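Local coordinates for transcriptional regulator, LuxR family (Burkholderia thailandensis, PDB 3MQQ), which probably binds DNA as a LuxR-type transcriptional regulator, of which this construct is the PAS domain, captured in complex with ethanol, at the interface of chains A and B. Coordinates in Å, arbitrary orientation; residue numbers count along the deposited sequence, not the author numbering. Chains: chain A/B, Transcriptional regulator, LuxR family.

The interface of chains A and B. Residues chain A 5-6, 9-10, 18, 26; chain B 3, 5.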
loop_
_atom_site.group_PDB
_atom_site.type_symbol
_atom_site.label_atom_id
_atom_site.label_comp_id
_atom_site.label_asym_id
_atom_site.label_seq_id
_atom_site.Cartn_x
_atom_site.Cartn_y
_atom_site.Cartn_z
ATOM N N TYR A 5 -6.003 11.170 -8.681
ATOM C CA TYR A 5 -6.049 9.781 -8.207
ATOM C C TYR A 5 -5.345 8.826 -9.176
ATOM O O TYR A 5 -4.732 7.834 -8.732
ATOM C CB TYR A 5 -7.499 9.337 -7.959
ATOM C CG TYR A 5 -8.204 10.093 -6.850
ATOM C CD1 TYR A 5 -7.792 9.946 -5.533
ATOM C CD2 TYR A 5 -9.292 10.936 -7.114
ATOM C CE1 TYR A 5 -8.408 10.620 -4.511
ATOM C CE2 TYR A 5 -9.935 11.619 -6.069
ATOM C CZ TYR A 5 -9.479 11.436 -4.769
ATOM O OH TYR A 5 -10.064 12.079 -3.702
ATOM N N LYS A 6 -5.436 9.126 -10.477
ATOM C CA LYS A 6 -4.731 8.354 -11.516
ATOM C C LYS A 6 -3.211 8.427 -11.354
ATOM O O LYS A 6 -2.537 7.396 -11.338
ATOM C CB LYS A 6 -5.132 8.809 -12.921
ATOM C CG LYS A 6 -4.548 7.934 -14.017
ATOM C CD LYS A 6 -5.230 8.198 -15.363
ATOM C CE LYS A 6 -4.667 7.297 -16.456
ATOM N NZ LYS A 6 -5.490 7.339 -17.706
ATOM N N PHE A 9 -2.009 6.490 -8.235
ATOM C CA PHE A 9 -1.970 5.047 -8.504
ATOM C C PHE A 9 -0.667 4.722 -9.220
ATOM O O PHE A 9 0.056 3.817 -8.811
ATOM C CB PHE A 9 -3.178 4.638 -9.349
ATOM C CG PHE A 9 -3.205 3.184 -9.723
ATOM C CD1 PHE A 9 -3.865 2.271 -8.923
ATOM C CD2 PHE A 9 -2.660 2.743 -10.932
ATOM C CE1 PHE A 9 -3.904 0.928 -9.240
ATOM C CE2 PHE A 9 -2.724 1.389 -11.293
ATOM C CZ PHE A 9 -3.364 0.474 -10.452
ATOM N N HIS A 10 -0.356 5.502 -10.252
ATOM C CA HIS A 10 0.847 5.245 -11.066
ATOM C C HIS A 10 2.180 5.590 -10.404
ATOM O O HIS A 10 3.201 4.976 -10.730
ATOM C CB HIS A 10 0.730 5.878 -12.445
ATOM C CG HIS A 10 -0.274 5.194 -13.320
ATOM N ND1 HIS A 10 -0.141 3.878 -13.717
ATOM C CD2 HIS A 10 -1.442 5.628 -13.845
ATOM C CE1 HIS A 10 -1.180 3.535 -14.454
ATOM N NE2 HIS A 10 -1.981 4.578 -14.553
ATOM N N LEU A 18 -5.703 -3.168 -9.782
ATOM C CA LEU A 18 -7.164 -3.217 -9.754
ATOM C C LEU A 18 -7.498 -4.563 -10.389
ATOM O O LEU A 18 -7.087 -4.838 -11.515
ATOM C CB LEU A 18 -7.778 -2.095 -10.589
ATOM C CG LEU A 18 -7.206 -0.728 -10.226
ATOM C CD1 LEU A 18 -7.840 0.400 -11.075
ATOM C CD2 LEU A 18 -7.355 -0.482 -8.712
ATOM N N ASP A 26 -5.736 -3.535 -14.091
ATOM C CA ASP A 26 -4.778 -2.430 -14.184
ATOM C C ASP A 26 -3.754 -2.599 -13.099
ATOM O O ASP A 26 -4.020 -3.218 -12.062
ATOM C CB ASP A 26 -5.477 -1.075 -14.038
ATOM C CG ASP A 26 -4.630 0.097 -14.540
ATOM O OD1 ASP A 26 -3.517 -0.107 -15.068
ATOM O OD2 ASP A 26 -5.119 1.233 -14.458
ATOM N N ILE B 3 -13.524 -0.914 -11.054
ATOM C CA ILE B 3 -13.093 0.083 -10.026
ATOM C C ILE B 3 -12.294 1.218 -10.679
ATOM O O ILE B 3 -11.314 0.959 -11.390
ATOM C CB ILE B 3 -12.260 -0.592 -8.895
ATOM C CG1 ILE B 3 -13.026 -1.793 -8.313
ATOM C CG2 ILE B 3 -11.878 0.426 -7.805
ATOM C CD1 ILE B 3 -12.277 -2.537 -7.211
ATOM N N TYR B 5 -10.036 4.989 -10.396
ATOM C CA TYR B 5 -8.901 5.356 -9.541
ATOM C C TYR B 5 -9.310 5.994 -8.215
ATOM O O TYR B 5 -8.674 5.721 -7.182
ATOM C CB TYR B 5 -7.887 6.227 -10.295
ATOM C CG TYR B 5 -7.249 5.510 -11.467
ATOM C CD1 TYR B 5 -6.425 4.397 -11.270
ATOM C CD2 TYR B 5 -7.483 5.936 -12.776
ATOM C CE1 TYR B 5 -5.850 3.737 -12.347
ATOM C CE2 TYR B 5 -6.913 5.280 -13.852
ATOM C CZ TYR B 5 -6.092 4.189 -13.633
ATOM O OH TYR B 5 -5.533 3.549 -14.715
HETATM O O HOH W 1 -5.856 6.113 -6.894
#
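The two PAS domains of the deposited assembly pair about a two-fold axis, though the structure alone does not show whether they do so in solution. The phenol ring of B:Tyr5, at the start of helix 5-11, enters a groove on chain A lined by helix 5-11 and by residues of strands 15-20 and 26-27; A:Tyr5 enters chain B in the same way. With 154 Å² of its surface hidden by chain A, B:Tyr5 dominates this patch. Its CG stands anti to its own carbonyl carbon (chi1 -63°), which sends the ring away from helix 5-11 of chain B and along helix 5-11 of chain A. A:Lys6, whose CG is anti to the backbone N (chi1 -173°) and whose chain is extended beyond it, lies over one face of the phenol ring, toward its CD2/CE2 side; its methylenes cross the ring obliquely, with CG 3.6 Å from B:Tyr5 CE2. The CD1/CE1 side of the ring meets A:Phe9. Here the two side chains cross at about a right angle, and CE1 of B:Tyr5 sits over one face of the phenylalanine ring, toward its rim, 3.6 Å from A:Phe9 CD2. That same CD2 lies over the centre of the A:His10 imidazole; the rim of the phenylalanine thus stands over the imidazole face, and the histidine supports it from its edge. A:Leu18 adds a looser apolar contact through CD1, which touches CE1 of B:Tyr5 and also packs against the backbone O of B:Ile3 at 3.5 Å. At the tip, the phenol hydroxyl points at the carboxylate of A:Asp26, whose plane is turned 63° from the ring; the modelled OH to OD2 separation is too short to be reliable. Near the axis A:Tyr5 and B:Tyr5 meet through their CB atoms, 3.9 Å apart, while their rings diverge into opposite subunits. Water 1 joins the two helix starts, lying 2.8 Å from the carbonyl O of A:Tyr5 and 2.9 Å from the carbonyl O of B:Tyr5.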